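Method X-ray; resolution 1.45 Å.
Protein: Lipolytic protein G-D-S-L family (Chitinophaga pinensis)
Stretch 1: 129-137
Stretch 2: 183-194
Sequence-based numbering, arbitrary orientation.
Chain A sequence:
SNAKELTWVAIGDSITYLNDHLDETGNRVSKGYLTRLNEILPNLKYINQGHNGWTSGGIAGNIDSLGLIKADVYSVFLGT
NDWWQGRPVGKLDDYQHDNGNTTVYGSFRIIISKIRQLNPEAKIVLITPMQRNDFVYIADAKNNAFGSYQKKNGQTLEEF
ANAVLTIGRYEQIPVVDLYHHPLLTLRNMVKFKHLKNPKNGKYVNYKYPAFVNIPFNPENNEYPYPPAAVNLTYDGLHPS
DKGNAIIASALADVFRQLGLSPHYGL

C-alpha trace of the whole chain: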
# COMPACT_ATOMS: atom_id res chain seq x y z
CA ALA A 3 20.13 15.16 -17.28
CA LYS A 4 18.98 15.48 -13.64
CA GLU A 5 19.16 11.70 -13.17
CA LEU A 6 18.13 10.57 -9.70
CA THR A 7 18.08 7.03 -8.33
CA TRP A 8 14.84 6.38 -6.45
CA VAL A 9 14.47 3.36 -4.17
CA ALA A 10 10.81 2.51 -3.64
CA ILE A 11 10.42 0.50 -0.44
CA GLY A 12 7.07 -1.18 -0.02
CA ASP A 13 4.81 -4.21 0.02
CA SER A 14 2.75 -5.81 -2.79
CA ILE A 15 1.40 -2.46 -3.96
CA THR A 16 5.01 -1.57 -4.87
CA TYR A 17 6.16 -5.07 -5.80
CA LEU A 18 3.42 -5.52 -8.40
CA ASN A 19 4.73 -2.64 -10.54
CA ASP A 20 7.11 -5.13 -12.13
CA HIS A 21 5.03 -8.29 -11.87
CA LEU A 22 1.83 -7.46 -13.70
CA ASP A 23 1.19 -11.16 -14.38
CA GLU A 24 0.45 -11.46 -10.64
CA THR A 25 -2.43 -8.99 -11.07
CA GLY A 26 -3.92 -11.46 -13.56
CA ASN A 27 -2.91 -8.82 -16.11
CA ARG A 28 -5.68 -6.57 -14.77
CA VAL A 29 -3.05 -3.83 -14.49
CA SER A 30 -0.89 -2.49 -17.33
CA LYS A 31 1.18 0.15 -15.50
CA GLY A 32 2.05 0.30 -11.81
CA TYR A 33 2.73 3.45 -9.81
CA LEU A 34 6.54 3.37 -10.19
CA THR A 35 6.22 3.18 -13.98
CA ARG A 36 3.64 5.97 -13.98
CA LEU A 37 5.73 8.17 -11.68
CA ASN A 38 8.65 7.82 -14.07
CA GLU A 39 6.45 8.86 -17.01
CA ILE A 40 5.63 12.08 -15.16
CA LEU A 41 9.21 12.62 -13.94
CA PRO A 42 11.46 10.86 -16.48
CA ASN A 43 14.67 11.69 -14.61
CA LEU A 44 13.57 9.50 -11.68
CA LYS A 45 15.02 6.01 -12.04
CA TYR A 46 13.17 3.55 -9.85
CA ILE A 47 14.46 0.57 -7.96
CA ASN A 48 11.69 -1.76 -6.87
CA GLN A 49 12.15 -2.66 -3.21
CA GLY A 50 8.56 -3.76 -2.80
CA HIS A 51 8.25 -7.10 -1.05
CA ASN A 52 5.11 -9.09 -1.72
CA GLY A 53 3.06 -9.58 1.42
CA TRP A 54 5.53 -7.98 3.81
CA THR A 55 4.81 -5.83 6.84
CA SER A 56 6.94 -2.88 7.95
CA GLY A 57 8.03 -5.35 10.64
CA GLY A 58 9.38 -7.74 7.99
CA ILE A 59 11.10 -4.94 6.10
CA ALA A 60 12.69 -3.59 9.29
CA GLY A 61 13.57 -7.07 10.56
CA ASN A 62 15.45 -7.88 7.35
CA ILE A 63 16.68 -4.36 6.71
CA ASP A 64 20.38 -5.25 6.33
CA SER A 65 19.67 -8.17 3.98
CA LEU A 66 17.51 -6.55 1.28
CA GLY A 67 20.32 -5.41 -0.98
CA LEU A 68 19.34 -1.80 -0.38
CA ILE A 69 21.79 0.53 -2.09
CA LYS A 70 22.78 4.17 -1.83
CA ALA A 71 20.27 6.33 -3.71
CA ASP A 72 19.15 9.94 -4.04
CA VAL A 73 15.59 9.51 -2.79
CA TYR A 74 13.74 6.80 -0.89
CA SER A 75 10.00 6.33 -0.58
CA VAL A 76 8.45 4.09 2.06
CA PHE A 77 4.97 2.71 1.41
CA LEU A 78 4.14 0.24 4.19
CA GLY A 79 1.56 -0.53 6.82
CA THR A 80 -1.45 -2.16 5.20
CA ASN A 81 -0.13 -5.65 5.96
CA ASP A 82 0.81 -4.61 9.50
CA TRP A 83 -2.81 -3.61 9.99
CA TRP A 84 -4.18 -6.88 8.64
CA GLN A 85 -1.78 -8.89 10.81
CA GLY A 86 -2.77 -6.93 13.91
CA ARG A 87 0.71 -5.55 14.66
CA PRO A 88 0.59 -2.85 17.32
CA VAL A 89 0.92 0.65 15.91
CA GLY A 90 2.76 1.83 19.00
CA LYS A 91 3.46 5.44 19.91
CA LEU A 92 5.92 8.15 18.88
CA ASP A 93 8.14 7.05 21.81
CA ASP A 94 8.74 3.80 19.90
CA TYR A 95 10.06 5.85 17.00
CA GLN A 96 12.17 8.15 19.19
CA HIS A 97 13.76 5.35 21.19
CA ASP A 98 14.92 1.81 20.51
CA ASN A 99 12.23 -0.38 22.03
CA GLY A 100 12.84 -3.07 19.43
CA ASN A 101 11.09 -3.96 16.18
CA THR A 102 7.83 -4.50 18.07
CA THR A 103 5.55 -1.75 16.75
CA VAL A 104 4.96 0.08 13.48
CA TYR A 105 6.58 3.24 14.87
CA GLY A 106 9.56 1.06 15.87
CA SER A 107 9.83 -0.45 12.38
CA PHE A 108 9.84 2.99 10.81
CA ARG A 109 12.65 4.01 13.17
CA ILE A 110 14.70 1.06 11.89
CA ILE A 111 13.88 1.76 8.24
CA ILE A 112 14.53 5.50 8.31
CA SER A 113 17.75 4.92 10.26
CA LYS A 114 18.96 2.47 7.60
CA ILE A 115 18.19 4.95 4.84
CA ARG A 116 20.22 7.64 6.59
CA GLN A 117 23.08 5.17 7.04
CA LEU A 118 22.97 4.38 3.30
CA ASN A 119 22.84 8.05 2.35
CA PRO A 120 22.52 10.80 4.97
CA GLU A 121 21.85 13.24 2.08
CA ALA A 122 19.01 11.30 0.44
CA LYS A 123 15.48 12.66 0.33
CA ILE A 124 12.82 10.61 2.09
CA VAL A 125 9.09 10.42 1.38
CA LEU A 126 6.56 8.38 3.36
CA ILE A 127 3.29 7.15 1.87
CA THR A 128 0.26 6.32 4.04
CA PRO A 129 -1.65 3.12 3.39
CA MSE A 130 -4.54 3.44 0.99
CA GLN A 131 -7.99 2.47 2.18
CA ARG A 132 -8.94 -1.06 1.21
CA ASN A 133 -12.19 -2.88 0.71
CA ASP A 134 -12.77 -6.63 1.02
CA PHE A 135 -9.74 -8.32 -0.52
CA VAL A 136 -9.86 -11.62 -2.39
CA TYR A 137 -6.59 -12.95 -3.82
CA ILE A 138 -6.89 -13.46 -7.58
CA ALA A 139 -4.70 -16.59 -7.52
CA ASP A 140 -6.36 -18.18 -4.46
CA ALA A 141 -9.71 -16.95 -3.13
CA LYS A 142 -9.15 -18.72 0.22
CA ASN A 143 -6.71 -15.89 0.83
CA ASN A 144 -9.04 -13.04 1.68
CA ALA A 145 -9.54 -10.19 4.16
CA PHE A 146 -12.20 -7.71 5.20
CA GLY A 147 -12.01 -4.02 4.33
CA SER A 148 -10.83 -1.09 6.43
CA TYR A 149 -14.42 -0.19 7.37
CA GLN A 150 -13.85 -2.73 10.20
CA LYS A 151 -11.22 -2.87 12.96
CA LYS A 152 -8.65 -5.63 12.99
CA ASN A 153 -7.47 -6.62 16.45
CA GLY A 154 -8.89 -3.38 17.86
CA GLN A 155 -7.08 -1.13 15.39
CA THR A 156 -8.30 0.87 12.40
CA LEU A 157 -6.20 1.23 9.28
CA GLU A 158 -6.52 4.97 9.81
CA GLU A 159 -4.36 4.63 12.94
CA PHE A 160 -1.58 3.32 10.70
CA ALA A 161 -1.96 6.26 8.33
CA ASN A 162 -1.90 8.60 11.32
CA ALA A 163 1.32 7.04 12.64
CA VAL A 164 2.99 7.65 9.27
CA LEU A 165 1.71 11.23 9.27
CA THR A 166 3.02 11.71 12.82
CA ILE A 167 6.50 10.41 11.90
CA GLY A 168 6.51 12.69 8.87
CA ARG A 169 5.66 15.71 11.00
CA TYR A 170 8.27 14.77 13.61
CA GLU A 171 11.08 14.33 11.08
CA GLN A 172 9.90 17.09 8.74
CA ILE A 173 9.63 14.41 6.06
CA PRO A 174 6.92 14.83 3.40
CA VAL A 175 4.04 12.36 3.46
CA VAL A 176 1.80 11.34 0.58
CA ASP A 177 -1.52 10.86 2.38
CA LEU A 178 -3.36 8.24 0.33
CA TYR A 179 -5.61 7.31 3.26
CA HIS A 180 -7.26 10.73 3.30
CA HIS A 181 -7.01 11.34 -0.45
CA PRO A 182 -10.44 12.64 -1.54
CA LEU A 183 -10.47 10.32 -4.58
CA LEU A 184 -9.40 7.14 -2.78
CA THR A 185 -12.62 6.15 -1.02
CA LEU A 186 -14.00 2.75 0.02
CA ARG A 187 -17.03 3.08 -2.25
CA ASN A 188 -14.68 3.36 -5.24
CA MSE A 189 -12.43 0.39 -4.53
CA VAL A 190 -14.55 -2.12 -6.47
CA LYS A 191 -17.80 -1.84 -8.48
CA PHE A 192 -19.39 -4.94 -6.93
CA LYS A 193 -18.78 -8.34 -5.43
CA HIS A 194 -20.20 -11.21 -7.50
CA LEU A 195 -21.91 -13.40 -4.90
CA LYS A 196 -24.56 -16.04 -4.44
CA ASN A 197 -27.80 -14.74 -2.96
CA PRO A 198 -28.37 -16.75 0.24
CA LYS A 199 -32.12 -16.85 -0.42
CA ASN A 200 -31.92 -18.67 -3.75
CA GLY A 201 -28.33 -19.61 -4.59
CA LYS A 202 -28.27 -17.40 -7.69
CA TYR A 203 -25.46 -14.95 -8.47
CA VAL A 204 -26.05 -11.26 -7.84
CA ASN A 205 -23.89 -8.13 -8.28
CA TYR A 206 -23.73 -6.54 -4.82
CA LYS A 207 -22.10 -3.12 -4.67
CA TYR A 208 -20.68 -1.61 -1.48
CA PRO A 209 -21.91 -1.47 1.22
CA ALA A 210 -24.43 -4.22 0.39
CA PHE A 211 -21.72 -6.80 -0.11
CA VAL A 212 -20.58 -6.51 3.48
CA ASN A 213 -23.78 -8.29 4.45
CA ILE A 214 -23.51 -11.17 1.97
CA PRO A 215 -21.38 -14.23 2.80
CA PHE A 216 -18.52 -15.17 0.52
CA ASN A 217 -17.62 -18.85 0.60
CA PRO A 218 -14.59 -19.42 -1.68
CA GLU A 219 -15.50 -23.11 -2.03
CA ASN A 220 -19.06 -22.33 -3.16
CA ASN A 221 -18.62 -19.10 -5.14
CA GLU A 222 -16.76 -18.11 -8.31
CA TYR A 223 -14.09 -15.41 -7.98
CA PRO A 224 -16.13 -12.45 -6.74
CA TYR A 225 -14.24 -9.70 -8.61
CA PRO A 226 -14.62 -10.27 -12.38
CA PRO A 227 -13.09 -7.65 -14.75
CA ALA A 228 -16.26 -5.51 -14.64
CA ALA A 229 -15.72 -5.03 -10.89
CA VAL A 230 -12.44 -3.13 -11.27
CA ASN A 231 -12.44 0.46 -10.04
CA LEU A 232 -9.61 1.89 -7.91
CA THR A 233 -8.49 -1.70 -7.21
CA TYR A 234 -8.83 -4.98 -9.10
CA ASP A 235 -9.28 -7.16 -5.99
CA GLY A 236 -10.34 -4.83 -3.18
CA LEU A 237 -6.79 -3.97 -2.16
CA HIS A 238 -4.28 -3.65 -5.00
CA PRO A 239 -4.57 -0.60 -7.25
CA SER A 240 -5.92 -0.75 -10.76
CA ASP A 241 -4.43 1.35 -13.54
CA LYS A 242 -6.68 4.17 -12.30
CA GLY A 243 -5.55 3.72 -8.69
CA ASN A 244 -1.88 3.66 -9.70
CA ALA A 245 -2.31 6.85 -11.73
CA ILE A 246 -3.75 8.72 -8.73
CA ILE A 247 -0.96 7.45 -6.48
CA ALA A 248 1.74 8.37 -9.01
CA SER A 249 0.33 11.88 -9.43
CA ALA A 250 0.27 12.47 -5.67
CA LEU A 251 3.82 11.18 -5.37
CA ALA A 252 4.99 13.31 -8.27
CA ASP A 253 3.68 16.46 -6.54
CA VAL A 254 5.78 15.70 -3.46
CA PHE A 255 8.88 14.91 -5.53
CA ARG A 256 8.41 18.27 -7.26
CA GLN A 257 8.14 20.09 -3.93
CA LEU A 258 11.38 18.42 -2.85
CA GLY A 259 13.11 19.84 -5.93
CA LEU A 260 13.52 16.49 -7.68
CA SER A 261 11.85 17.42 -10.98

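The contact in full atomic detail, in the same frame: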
# COMPACT_ATOMS: atom_id res chain seq x y z
N PRO A 129 -0.87 4.16 4.07
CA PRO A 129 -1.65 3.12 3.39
C PRO A 129 -2.91 3.69 2.75
O PRO A 129 -3.52 4.63 3.26
CB PRO A 129 -2.03 2.17 4.53
CG PRO A 129 -0.97 2.36 5.55
CD PRO A 129 -0.58 3.82 5.47
N MSE A 130 -3.27 3.12 1.61
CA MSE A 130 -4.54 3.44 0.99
C MSE A 130 -5.65 2.70 1.73
O MSE A 130 -5.42 1.64 2.31
CB MSE A 130 -4.52 3.00 -0.48
CG MSE A 130 -5.71 3.49 -1.28
SE MSE A 130 -5.52 3.26 -3.22
CE MSE A 130 -5.94 1.36 -3.31
N GLN A 131 -6.86 3.24 1.71
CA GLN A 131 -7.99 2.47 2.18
C GLN A 131 -8.13 1.21 1.34
O GLN A 131 -7.62 1.12 0.21
CB GLN A 131 -9.27 3.31 2.18
CG GLN A 131 -9.18 4.45 3.18
CD GLN A 131 -10.46 5.23 3.32
OE1 GLN A 131 -11.53 4.67 3.56
NE2 GLN A 131 -10.36 6.54 3.18
N ARG A 132 -8.79 0.21 1.90
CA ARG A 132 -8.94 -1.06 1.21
C ARG A 132 -10.31 -1.63 1.49
O ARG A 132 -10.81 -1.55 2.62
CB ARG A 132 -7.86 -2.05 1.67
CG ARG A 132 -7.68 -2.15 3.17
CD ARG A 132 -6.48 -2.99 3.55
NE ARG A 132 -6.71 -4.42 3.33
CZ ARG A 132 -5.79 -5.36 3.54
NH1 ARG A 132 -4.57 -5.01 3.95
NH2 ARG A 132 -6.08 -6.63 3.32
N ASN A 133 -10.95 -2.18 0.46
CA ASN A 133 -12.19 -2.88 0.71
C ASN A 133 -11.92 -4.37 0.88
O ASN A 133 -10.76 -4.75 1.05
CB ASN A 133 -13.24 -2.59 -0.37
CG ASN A 133 -14.62 -2.44 0.23
OD1 ASN A 133 -15.02 -3.24 1.07
ND2 ASN A 133 -15.35 -1.41 -0.19
N ASP A 134 -12.96 -5.19 0.88
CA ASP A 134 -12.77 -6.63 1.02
C ASP A 134 -11.81 -7.11 -0.05
O ASP A 134 -12.00 -6.86 -1.24
CB ASP A 134 -14.10 -7.37 0.85
CG ASP A 134 -15.04 -7.21 2.03
OD1 ASP A 134 -14.73 -6.47 2.99
OD2 ASP A 134 -16.10 -7.85 2.00
N PHE A 135 -10.76 -7.80 0.38
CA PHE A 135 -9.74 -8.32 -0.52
C PHE A 135 -9.96 -9.80 -0.77
O PHE A 135 -10.21 -10.55 0.16
CB PHE A 135 -8.37 -8.11 0.12
CG PHE A 135 -7.28 -8.96 -0.47
CD1 PHE A 135 -6.86 -8.76 -1.77
CD2 PHE A 135 -6.66 -9.96 0.28
CE1 PHE A 135 -5.84 -9.53 -2.32
CE2 PHE A 135 -5.65 -10.73 -0.26
CZ PHE A 135 -5.24 -10.52 -1.56
N VAL A 136 -9.89 -10.21 -2.04
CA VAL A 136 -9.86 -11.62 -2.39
C VAL A 136 -8.72 -11.85 -3.37
O VAL A 136 -8.68 -11.24 -4.43
CB VAL A 136 -11.19 -12.10 -3.00
CG1 VAL A 136 -11.15 -13.60 -3.23
CG2 VAL A 136 -12.35 -11.75 -2.09
N TYR A 137 -7.77 -12.71 -3.00
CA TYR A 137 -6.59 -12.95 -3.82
C TYR A 137 -6.96 -13.61 -5.15
O TYR A 137 -7.60 -14.67 -5.18
CB TYR A 137 -5.60 -13.82 -3.04
CG TYR A 137 -4.27 -14.04 -3.74
CD1 TYR A 137 -3.71 -13.05 -4.54
CD2 TYR A 137 -3.57 -15.23 -3.58
CE1 TYR A 137 -2.50 -13.24 -5.17
CE2 TYR A 137 -2.35 -15.43 -4.21
CZ TYR A 137 -1.82 -14.43 -5.01
OH TYR A 137 -0.61 -14.61 -5.64
N LEU A 183 -10.06 11.22 -3.51
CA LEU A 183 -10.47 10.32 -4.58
C LEU A 183 -10.39 8.84 -4.21
O LEU A 183 -10.95 7.99 -4.90
CB LEU A 183 -9.64 10.57 -5.85
CG LEU A 183 -9.75 11.96 -6.47
CD1 LEU A 183 -8.89 12.05 -7.72
CD2 LEU A 183 -11.20 12.29 -6.79
N LEU A 184 -9.68 8.53 -3.13
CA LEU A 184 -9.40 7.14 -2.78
C LEU A 184 -10.33 6.61 -1.68
O LEU A 184 -9.89 6.27 -0.59
CB LEU A 184 -7.92 6.99 -2.41
CG LEU A 184 -6.94 7.39 -3.52
CD1 LEU A 184 -5.49 7.19 -3.10
CD2 LEU A 184 -7.25 6.62 -4.81
N THR A 185 -11.61 6.52 -2.00
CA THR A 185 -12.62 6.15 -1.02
C THR A 185 -13.06 4.69 -1.12
O THR A 185 -12.95 4.08 -2.18
CB THR A 185 -13.85 7.05 -1.16
OG1 THR A 185 -14.32 6.98 -2.51
CG2 THR A 185 -13.48 8.48 -0.84
N LEU A 186 -13.54 4.14 -0.01
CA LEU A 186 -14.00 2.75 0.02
C LEU A 186 -15.03 2.41 -1.06
O LEU A 186 -14.98 1.33 -1.66
CB LEU A 186 -14.59 2.40 1.38
CG LEU A 186 -13.57 2.03 2.45
CD1 LEU A 186 -14.29 1.77 3.77
CD2 LEU A 186 -12.77 0.82 2.01
N ARG A 187 -15.96 3.33 -1.29
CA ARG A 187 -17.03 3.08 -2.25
C ARG A 187 -16.49 2.93 -3.67
O ARG A 187 -17.16 2.38 -4.54
CB ARG A 187 -18.07 4.21 -2.20
CG ARG A 187 -17.60 5.54 -2.79
CD ARG A 187 -18.62 6.65 -2.56
NE ARG A 187 -18.55 7.17 -1.19
CZ ARG A 187 -17.82 8.23 -0.83
NH1 ARG A 187 -17.11 8.89 -1.74
NH2 ARG A 187 -17.80 8.62 0.43
N ASN A 188 -15.26 3.41 -3.90
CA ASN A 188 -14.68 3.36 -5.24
C ASN A 188 -13.62 2.30 -5.41
O ASN A 188 -12.97 2.24 -6.45
CB ASN A 188 -14.11 4.73 -5.62
CG ASN A 188 -15.18 5.69 -6.06
OD1 ASN A 188 -16.14 5.30 -6.71
ND2 ASN A 188 -15.02 6.96 -5.69
N MSE A 189 -13.43 1.44 -4.41
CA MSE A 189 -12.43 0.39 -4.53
C MSE A 189 -12.82 -0.66 -5.58
O MSE A 189 -12.01 -1.00 -6.44
CB MSE A 189 -12.17 -0.27 -3.17
CG MSE A 189 -11.57 0.69 -2.16
SE MSE A 189 -9.78 1.23 -2.70
CE MSE A 189 -9.67 2.96 -1.78
N VAL A 190 -14.05 -1.15 -5.50
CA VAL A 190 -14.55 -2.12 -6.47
C VAL A 190 -16.00 -1.79 -6.83
O VAL A 190 -16.71 -1.20 -6.02
CB VAL A 190 -14.49 -3.57 -5.93
CG1 VAL A 190 -13.05 -4.03 -5.74
CG2 VAL A 190 -15.28 -3.69 -4.61
N LYS A 191 -16.43 -2.14 -8.04
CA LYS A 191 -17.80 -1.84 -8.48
C LYS A 191 -18.84 -2.72 -7.79
O LYS A 191 -19.95 -2.28 -7.50
CB LYS A 191 -17.93 -2.00 -10.00
CG LYS A 191 -17.03 -1.10 -10.83
CD LYS A 191 -17.44 0.35 -10.72
CE LYS A 191 -16.65 1.23 -11.68
NZ LYS A 191 -16.96 0.91 -13.10
N PHE A 192 -18.48 -3.98 -7.56
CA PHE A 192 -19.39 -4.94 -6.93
C PHE A 192 -18.62 -6.18 -6.55
O PHE A 192 -17.48 -6.38 -6.98
CB PHE A 192 -20.54 -5.32 -7.87
CG PHE A 192 -20.10 -5.96 -9.16
CD1 PHE A 192 -19.85 -5.19 -10.28
CD2 PHE A 192 -19.92 -7.34 -9.24
CE1 PHE A 192 -19.44 -5.78 -11.47
CE2 PHE A 192 -19.51 -7.93 -10.42
CZ PHE A 192 -19.27 -7.15 -11.54
N LYS A 193 -19.26 -7.01 -5.73
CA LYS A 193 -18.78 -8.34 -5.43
C LYS A 193 -19.83 -9.30 -6.00
O LYS A 193 -21.01 -9.15 -5.73
CB LYS A 193 -18.67 -8.51 -3.91
CG LYS A 193 -17.44 -9.24 -3.41
CD LYS A 193 -17.42 -9.22 -1.88
CE LYS A 193 -16.30 -10.05 -1.29
NZ LYS A 193 -16.44 -10.09 0.20
N HIS A 194 -19.37 -10.26 -6.79
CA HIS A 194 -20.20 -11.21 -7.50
C HIS A 194 -20.46 -12.39 -6.57
O HIS A 194 -19.58 -13.23 -6.36
CB HIS A 194 -19.42 -11.63 -8.76
CG HIS A 194 -20.05 -12.73 -9.55
ND1 HIS A 194 -21.20 -12.55 -10.29
CD2 HIS A 194 -19.66 -14.01 -9.77
CE1 HIS A 194 -21.50 -13.68 -10.91
NE2 HIS A 194 -20.58 -14.58 -10.61
O HOH W 1 -7.49 5.82 0.58
O HOH W 2 -13.82 5.85 2.34

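Two largely irregular segments of one chain, at least 53 residues apart in sequence wherever they touch, are joined by a graded contact that runs from a selenomethionine-leucine cluster, through water bridges and one amide hydrogen bond, to a salt bridge, burying 559 Å² in all. No direct backbone-to-backbone hydrogen bond links the two; side chains and water do the work.

At the apolar end, Met130 and Met189, both selenomethionine, have CA-to-CB bonds that point toward the opposing stretch. The SE atom of Met130 lies 3.9 Å from CD1 of Leu184, and the CE methyl of Met130 lies 3.9 Å from SE of Met189. Met130 reaches this position with chi1 and chi2 both t and a final p turn that swings CE toward Met189; Met189 itself folds through m, m and t. Long, unbranched and flexible, these side chains suit a buried space between irregular backbones. The CE methyl of Met189 also packs against Gln131, 3.4 Å from Gln131 O and 4.0 Å from Gln131 CB.

Gln131 is tied to stretch 2 through two waters. Water 1 accepts from the backbone N of Gln131 (2.9 Å) and lies within hydrogen-bonding distance of Leu184 O (2.7 Å), so it connects two main chains too far apart to bond directly. Water 2 donates to Gln131 OE1 (2.9 Å) and accepts from Leu186 N (2.9 Å). The extended glutamine, m then t, brings its amide to Leu186, whose CG is 3.5 Å from Gln131 OE1; the amide nitrogen is hydrogen-bonded elsewhere in the structure.

Leu186 opens the 3-10 segment 186-188 and has the largest area covered by the other stretch, 80 Å². Its CA-to-CB bond points sideways, but the end of the side chain comes nearer, placing Leu186 CD2 3.1 Å from Arg132 O. The CA-to-CB bond of Arg132 points away from stretch 2, and the residue meets Leu186 through its backbone O.

Asn133 lies nearest Leu186 in the backbone register, with their CA atoms 6.0 Å apart. Asn133 ND2 donates to Leu186 O at 3.1 Å, with an angle of 145°, while Asn133 OD1 accepts from Asp134 N at 2.8 Å. An amide, carrying donor and acceptor on one short side chain, can thus clasp the other stretch and hold its own backbone at once. Leu186 O also receives Met189 N at 3.2 Å, so the same carbonyl serves the local turn and the cross-stretch bond. Nearer the backbone, Asn133 CB packs 3.8 Å from Met189 CB.

The far end is ionic. Lys193, extended with chi2 to chi4 all t, delivers Lys193 NZ to Asp134 OD2 at 2.9 Å, a hydrogen-bonded salt bridge between two buried residues. Each charge compensates the other, and Asp134 OD1 is satisfied elsewhere in the structure. The CA-to-CB bond of Val136 points toward stretch 2, and Val136 CG2 lies 4.4 Å from Lys193 CE, a loose apolar contact with the lysine's aliphatic chain.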